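Local atomic coordinates of MMACHC-like protein (Caenorhabditis elegans, PDB entry 5UJC), a protein that probably reduces cyanocobalamin to cob(II)alamin with a flavin cofactor and NADPH, and removes the methyl group of methylcobalamin with glutathione, during vitamin B12 processing. Residues L109-H120 with R187-V195. Sequence-based numbering, arbitrary orientation. Where two conformers were deposited one is given.
Sequences LRKVEENFEILH and RSVLIFPNV
E117 and L119 pair with I191 and V189 through four backbone hydrogen bonds, an antiparallel ladder that exemplifies an edge strand, 117-120 being outermost in a four-stranded antiparallel sheet. On one sheet face, I118 and L190 run side by side in the same direction, pressed tightly together where CG1 of I118 meets CD2 of L190 at 3.5 Å. Further along, H120 ND1 shares a hydrogen bond of 2.9 Å with S188 OG, which lies in the imidazole plane and should restrain its rotation. The side chains of F116 and F192 also point the same way, ring planes inclined at 46°, and F116 CB meets F192 CE1 at 3.6 Å. A chi1 of 55° turns the F116 ring under L109 CD2, which sits over its centre and at the edge of F192. Beyond the ladder, N115 ND2 donates to N194 OD1 (2.7 Å) from above that carbonyl plane; a water donates to E113 OE1 and N115 O and accepts from N194 N. Replacing N115 by alanine is likely to leave N194 OD1 without this donor and the type I turn F192-V195 less firmly tied. Strand 53-60 flanks 187-192, helix 93-109 packs against I118 and H120, and helix 5-18 brings I11 to F192 and H7 to E113 OE2, a hydrogen bond.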
ATOM      1  N   LEU A 109     -15.649  -8.241  10.551  1.00 13.05           N
ATOM      2  CA  LEU A 109     -15.280  -7.086  11.344  1.00 13.57           C
ATOM      3  C   LEU A 109     -16.513  -6.381  11.917  1.00 14.00           C
ATOM      4  O   LEU A 109     -16.494  -5.936  13.050  1.00 12.25           O
ATOM      5  CB  LEU A 109     -14.455  -6.107  10.502  1.00 13.84           C
ATOM      6  CG  LEU A 109     -14.037  -4.816  11.220  1.00 16.14           C
ATOM      7  CD1 LEU A 109     -13.236  -5.094  12.458  1.00 17.70           C
ATOM      8  CD2 LEU A 109     -13.239  -3.948  10.270  1.00 17.70           C
ATOM      9  N   ARG A 110     -17.588  -6.306  11.127  1.00 12.99           N
ATOM     10  CA  ARG A 110     -18.828  -5.622  11.571  1.00 13.65           C
ATOM     11  C   ARG A 110     -19.403  -6.241  12.854  1.00 13.48           C
ATOM     12  O   ARG A 110     -20.117  -5.571  13.614  1.00 14.63           O
ATOM     13  CB  ARG A 110     -19.905  -5.660  10.472  1.00 18.69           C
ATOM     14  CG  ARG A 110     -19.640  -4.732   9.298  1.00 24.43           C
ATOM     15  CD  ARG A 110     -20.595  -4.992   8.125  1.00 32.13           C
ATOM     16  NE  ARG A 110     -20.081  -4.392   6.880  1.00 37.95           N
ATOM     17  CZ  ARG A 110     -19.854  -5.045   5.731  1.00 33.30           C
ATOM     18  NH1 ARG A 110     -20.106  -6.357   5.609  1.00 37.53           N
ATOM     19  NH2 ARG A 110     -19.386  -4.376   4.688  1.00 42.56           N
ATOM     20  N   LYS A 111     -19.126  -7.519  13.080  1.00 14.08           N
ATOM     21  CA  LYS A 111     -19.623  -8.195  14.277  1.00 15.41           C
ATOM     22  C   LYS A 111     -18.794  -7.878  15.539  1.00 14.95           C
ATOM     23  O   LYS A 111     -19.219  -8.157  16.665  1.00 16.57           O
ATOM     24  CB  LYS A 111     -19.693  -9.708  14.039  1.00 16.97           C
ATOM     25  CG  LYS A 111     -20.597 -10.083  12.887  1.00 23.71           C
ATOM     26  CD  LYS A 111     -20.716 -11.594  12.748  1.00 33.88           C
ATOM     27  CE  LYS A 111     -21.112 -12.004  11.350  1.00 42.94           C
ATOM     28  NZ  LYS A 111     -21.046 -13.483  11.165  1.00 52.49           N
ATOM     29  N   VAL A 112     -17.606  -7.319  15.333  1.00 14.07           N
ATOM     30  CA  VAL A 112     -16.719  -6.892  16.430  1.00 14.82           C
ATOM     31  C   VAL A 112     -16.816  -5.360  16.665  1.00 13.44           C
ATOM     32  O   VAL A 112     -16.870  -4.900  17.809  1.00 15.74           O
ATOM     33  CB  VAL A 112     -15.251  -7.322  16.143  1.00 17.80           C
ATOM     34  CG1 VAL A 112     -14.282  -6.742  17.180  1.00 18.71           C
ATOM     35  CG2 VAL A 112     -15.156  -8.849  16.114  1.00 22.53           C
ATOM     36  N   GLU A 113     -16.832  -4.591  15.580  1.00 13.28           N
ATOM     37  CA  GLU A 113     -17.020  -3.122  15.649  1.00 13.51           C
ATOM     38  C   GLU A 113     -17.789  -2.674  14.419  1.00 13.59           C
ATOM     39  O   GLU A 113     -17.282  -2.764  13.305  1.00 13.94           O
ATOM     40  CB  GLU A 113     -15.671  -2.381  15.731  1.00 14.14           C
ATOM     41  CG  GLU A 113     -15.809  -0.851  15.852  1.00 16.75           C
ATOM     42  CD  GLU A 113     -16.562  -0.392  17.116  1.00 18.47           C
ATOM     43  OE1 GLU A 113     -17.139   0.709  17.078  1.00 31.47           O
ATOM     44  OE2 GLU A 113     -16.565  -1.121  18.129  1.00 22.06           O
ATOM     45  N   GLU A 114     -19.063  -2.315  14.604  1.00 14.86           N
ATOM     46  CA  GLU A 114     -19.955  -2.103  13.458  1.00 16.87           C
ATOM     47  C   GLU A 114     -19.640  -0.831  12.664  1.00 15.65           C
ATOM     48  O   GLU A 114     -19.864  -0.783  11.468  1.00 19.81           O
ATOM     49  CB  GLU A 114     -21.425  -2.129  13.895  1.00 23.07           C
ATOM     50  CG  GLU A 114     -21.906  -0.916  14.651  1.00 31.13           C
ATOM     51  CD  GLU A 114     -23.371  -1.065  15.098  1.00 37.05           C
ATOM     52  OE1 GLU A 114     -24.018  -2.049  14.683  1.00 51.59           O
ATOM     53  OE2 GLU A 114     -23.869  -0.214  15.869  1.00 37.98           O
ATOM     54  N   ASN A 115     -19.060   0.161  13.334  1.00 15.39           N
ATOM     55  CA  ASN A 115     -18.846   1.496  12.737  1.00 16.33           C
ATOM     56  C   ASN A 115     -17.395   1.686  12.295  1.00 13.99           C
ATOM     57  O   ASN A 115     -16.508   1.799  13.122  1.00 15.72           O
ATOM     58  CB  ASN A 115     -19.223   2.575  13.773  1.00 19.71           C
ATOM     59  CG  ASN A 115     -19.087   3.996  13.239  1.00 24.12           C
ATOM     60  OD1 ASN A 115     -18.796   4.218  12.058  1.00 29.50           O
ATOM     61  ND2 ASN A 115     -19.329   4.970  14.112  1.00 34.90           N
ATOM     62  N   PHE A 116     -17.153   1.650  10.987  1.00 14.00           N
ATOM     63  CA  PHE A 116     -15.851   1.980  10.463  1.00 13.94           C
ATOM     64  C   PHE A 116     -15.929   2.532   9.055  1.00 14.07           C
ATOM     65  O   PHE A 116     -16.892   2.299   8.329  1.00 17.11           O
ATOM     66  CB  PHE A 116     -14.880   0.778  10.510  1.00 14.35           C
ATOM     67  CG  PHE A 116     -15.385  -0.451   9.813  1.00 14.77           C
ATOM     68  CD1 PHE A 116     -16.153  -1.403  10.511  1.00 15.52           C
ATOM     69  CD2 PHE A 116     -15.072  -0.698   8.488  1.00 17.66           C
ATOM     70  CE1 PHE A 116     -16.594  -2.550   9.888  1.00 18.10           C
ATOM     71  CE2 PHE A 116     -15.524  -1.850   7.861  1.00 21.77           C
ATOM     72  CZ  PHE A 116     -16.295  -2.769   8.561  1.00 21.84           C
ATOM     73  N   GLU A 117     -14.920   3.314   8.707  1.00 14.22           N
ATOM     74  CA  GLU A 117     -14.748   3.854   7.360  1.00 15.27           C
ATOM     75  C   GLU A 117     -13.537   3.210   6.719  1.00 12.31           C
ATOM     76  O   GLU A 117     -12.576   2.835   7.411  1.00 13.49           O
ATOM     77  CB  GLU A 117     -14.517   5.366   7.442  1.00 19.19           C
ATOM     78  CG  GLU A 117     -15.654   6.126   8.120  1.00 26.85           C
ATOM     79  CD  GLU A 117     -16.962   6.062   7.341  1.00 32.83           C
ATOM     80  OE1 GLU A 117     -16.920   5.976   6.088  1.00 38.79           O
ATOM     81  OE2 GLU A 117     -18.030   6.135   7.978  1.00 40.87           O
ATOM     82  N   ILE A 118     -13.589   3.044   5.406  1.00 14.00           N
ATOM     83  CA  ILE A 118     -12.471   2.467   4.662  1.00 14.45           C
ATOM     84  C   ILE A 118     -12.031   3.444   3.583  1.00 13.34           C
ATOM     85  O   ILE A 118     -12.861   3.926   2.800  1.00 16.12           O
ATOM     86  CB  ILE A 118     -12.831   1.098   3.982  1.00 18.86           C
ATOM     87  CG1 ILE A 118     -13.473   0.116   4.977  1.00 24.84           C
ATOM     88  CG2 ILE A 118     -11.570   0.520   3.315  1.00 23.13           C
ATOM     89  CD1 ILE A 118     -13.707  -1.277   4.402  1.00 37.38           C
ATOM     90  N   LEU A 119     -10.732   3.764   3.576  1.00 10.32           N
ATOM     91  CA  LEU A 119     -10.128   4.621   2.545  0.94 10.02           C
ATOM     92  C   LEU A 119      -9.032   3.841   1.865  1.00 10.51           C
ATOM     93  O   LEU A 119      -8.222   3.235   2.528  1.00 13.44           O
ATOM     94  CB  LEU A 119      -9.521   5.889   3.204  0.94 11.94           C
ATOM     95  CG  LEU A 119     -10.534   6.851   3.817  0.94 15.05           C
ATOM     96  CD1 LEU A 119      -9.802   8.002   4.504  0.94 16.22           C
ATOM     97  CD2 LEU A 119     -11.499   7.400   2.757  0.94 19.99           C
ATOM     98  N   HIS A 120      -9.001   3.875   0.539  1.00  9.41           N
ATOM     99  CA  HIS A 120      -7.964   3.155  -0.214  1.00  8.36           C
ATOM    100  C   HIS A 120      -6.866   4.077  -0.653  1.00  8.76           C
ATOM    101  O   HIS A 120      -7.032   5.308  -0.661  1.00  9.38           O
ATOM    102  CB  HIS A 120      -8.591   2.479  -1.423  1.00  9.24           C
ATOM    103  CG  HIS A 120      -9.755   1.633  -1.076  1.00 11.90           C
ATOM    104  ND1 HIS A 120      -9.672   0.586  -0.177  1.00 14.13           N
ATOM    105  CD2 HIS A 120     -11.058   1.730  -1.427  1.00 14.44           C
ATOM    106  CE1 HIS A 120     -10.881   0.067  -0.007  1.00 17.61           C
ATOM    107  NE2 HIS A 120     -11.733   0.731  -0.770  1.00 17.14           N
ATOM    108  N   ARG A 187      -2.424  -0.236   0.931  1.00  7.33           N
ATOM    109  CA  ARG A 187      -3.714  -0.591   0.322  1.00  7.25           C
ATOM    110  C   ARG A 187      -4.886   0.190   0.903  1.00  7.45           C
ATOM    111  O   ARG A 187      -5.657   0.794   0.146  1.00  9.41           O
ATOM    112  CB  ARG A 187      -3.971  -2.116   0.393  1.00  8.20           C
ATOM    113  CG  ARG A 187      -2.963  -2.919  -0.433  1.00  8.52           C
ATOM    114  CD  ARG A 187      -3.063  -2.608  -1.918  1.00  8.56           C
ATOM    115  NE  ARG A 187      -2.092  -3.345  -2.719  1.00  8.15           N
ATOM    116  CZ  ARG A 187      -1.852  -3.087  -3.991  1.00  9.19           C
ATOM    117  NH1 ARG A 187      -2.628  -2.225  -4.663  1.00 10.37           N
ATOM    118  NH2 ARG A 187      -0.855  -3.706  -4.619  1.00  9.97           N
ATOM    119  N   SER A 188      -5.093   0.115   2.210  1.00  8.19           N
ATOM    120  CA  SER A 188      -6.291   0.704   2.801  1.00  8.41           C
ATOM    121  C   SER A 188      -6.025   1.171   4.214  1.00  8.15           C
ATOM    122  O   SER A 188      -5.128   0.676   4.893  1.00 10.11           O
ATOM    123  CB  SER A 188      -7.481  -0.302   2.822  1.00 11.38           C
ATOM    124  OG  SER A 188      -7.787  -0.793   1.534  1.00 13.99           O
ATOM    125  N   VAL A 189      -6.821   2.132   4.658  1.00  8.25           N
ATOM    126  CA  VAL A 189      -6.877   2.499   6.045  1.00  8.49           C
ATOM    127  C   VAL A 189      -8.310   2.355   6.532  1.00  9.01           C
ATOM    128  O   VAL A 189      -9.249   2.807   5.876  1.00 10.16           O
ATOM    129  CB  VAL A 189      -6.393   3.948   6.273  1.00  9.52           C
ATOM    130  CG1 VAL A 189      -6.760   4.427   7.670  1.00 10.07           C
ATOM    131  CG2 VAL A 189      -4.881   4.067   6.043  1.00  9.51           C
ATOM    132  N   LEU A 190      -8.456   1.675   7.657  1.00  9.36           N
ATOM    133  CA  LEU A 190      -9.723   1.547   8.369  1.00  9.37           C
ATOM    134  C   LEU A 190      -9.729   2.511   9.533  1.00  9.86           C
ATOM    135  O   LEU A 190      -8.760   2.568  10.292  1.00 11.05           O
ATOM    136  CB  LEU A 190      -9.893   0.133   8.896  1.00 11.57           C
ATOM    137  CG  LEU A 190      -9.726  -1.013   7.919  1.00 15.45           C
ATOM    138  CD1 LEU A 190      -9.854  -2.337   8.640  1.00 15.95           C
ATOM    139  CD2 LEU A 190     -10.688  -0.948   6.784  1.00 24.11           C
ATOM    140  N   ILE A 191     -10.781   3.307   9.639  1.00 11.09           N
ATOM    141  CA  ILE A 191     -10.902   4.266  10.734  1.00 11.46           C
ATOM    142  C   ILE A 191     -12.121   3.874  11.563  1.00 12.64           C
ATOM    143  O   ILE A 191     -13.173   3.612  11.017  1.00 13.22           O
ATOM    144  CB  ILE A 191     -11.065   5.700  10.196  1.00 11.95           C
ATOM    145  CG1 ILE A 191      -9.888   6.049   9.260  1.00 13.53           C
ATOM    146  CG2 ILE A 191     -11.154   6.710  11.359  1.00 13.88           C
ATOM    147  CD1 ILE A 191      -9.990   7.414   8.588  1.00 14.47           C
ATOM    148  N   PHE A 192     -11.951   3.850  12.888  1.00 12.26           N
ATOM    149  CA  PHE A 192     -12.996   3.409  13.831  1.00 12.52           C
ATOM    150  C   PHE A 192     -13.421   4.577  14.719  1.00 13.18           C
ATOM    151  O   PHE A 192     -12.833   4.806  15.780  1.00 14.65           O
ATOM    152  CB  PHE A 192     -12.468   2.267  14.660  1.00 12.02           C
ATOM    153  CG  PHE A 192     -12.050   1.076  13.834  1.00 11.32           C
ATOM    154  CD1 PHE A 192     -12.963   0.099  13.499  1.00 12.81           C
ATOM    155  CD2 PHE A 192     -10.754   0.966  13.351  1.00 12.41           C
ATOM    156  CE1 PHE A 192     -12.589  -0.961  12.693  1.00 13.04           C
ATOM    157  CE2 PHE A 192     -10.389  -0.110  12.545  1.00 12.30           C
ATOM    158  CZ  PHE A 192     -11.307  -1.055  12.219  1.00 11.73           C
ATOM    159  N   PRO A 193     -14.430   5.347  14.276  1.00 14.47           N
ATOM    160  CA  PRO A 193     -14.704   6.616  14.948  1.00 16.91           C
ATOM    161  C   PRO A 193     -15.112   6.487  16.408  1.00 16.91           C
ATOM    162  O   PRO A 193     -14.966   7.456  17.161  1.00 22.88           O
ATOM    163  CB  PRO A 193     -15.862   7.213  14.116  1.00 18.86           C
ATOM    164  CG  PRO A 193     -15.733   6.582  12.784  1.00 19.73           C
ATOM    165  CD  PRO A 193     -15.234   5.189  13.051  1.00 15.15           C
ATOM    166  N   ASN A 194     -15.634   5.317  16.806  1.00 18.49           N
ATOM    167  CA  ASN A 194     -16.074   5.111  18.193  1.00 20.88           C
ATOM    168  C   ASN A 194     -15.037   4.439  19.084  1.00 21.39           C
ATOM    169  O   ASN A 194     -15.329   4.148  20.241  1.00 27.65           O
ATOM    170  CB  ASN A 194     -17.382   4.291  18.225  1.00 23.39           C
ATOM    171  CG  ASN A 194     -18.520   4.978  17.497  1.00 26.26           C
ATOM    172  OD1 ASN A 194     -19.284   4.341  16.768  1.00 41.72           O
ATOM    173  ND2 ASN A 194     -18.632   6.282  17.675  1.00 31.58           N
ATOM    174  N   VAL A 195     -13.819   4.230  18.568  1.00 17.11           N
ATOM    175  CA  VAL A 195     -12.791   3.544  19.320  1.00 15.18           C
ATOM    176  C   VAL A 195     -11.620   4.496  19.564  1.00 15.43           C
ATOM    177  O   VAL A 195     -10.990   4.969  18.624  1.00 14.85           O
ATOM    178  CB  VAL A 195     -12.288   2.276  18.592  1.00 14.87           C
ATOM    179  CG1 VAL A 195     -11.220   1.600  19.412  1.00 18.50           C
ATOM    180  CG2 VAL A 195     -13.450   1.328  18.314  1.00 17.23           C
TER
HETATM  181  O   HOH W   1     -15.874   2.735  15.609  1.00 16.82           O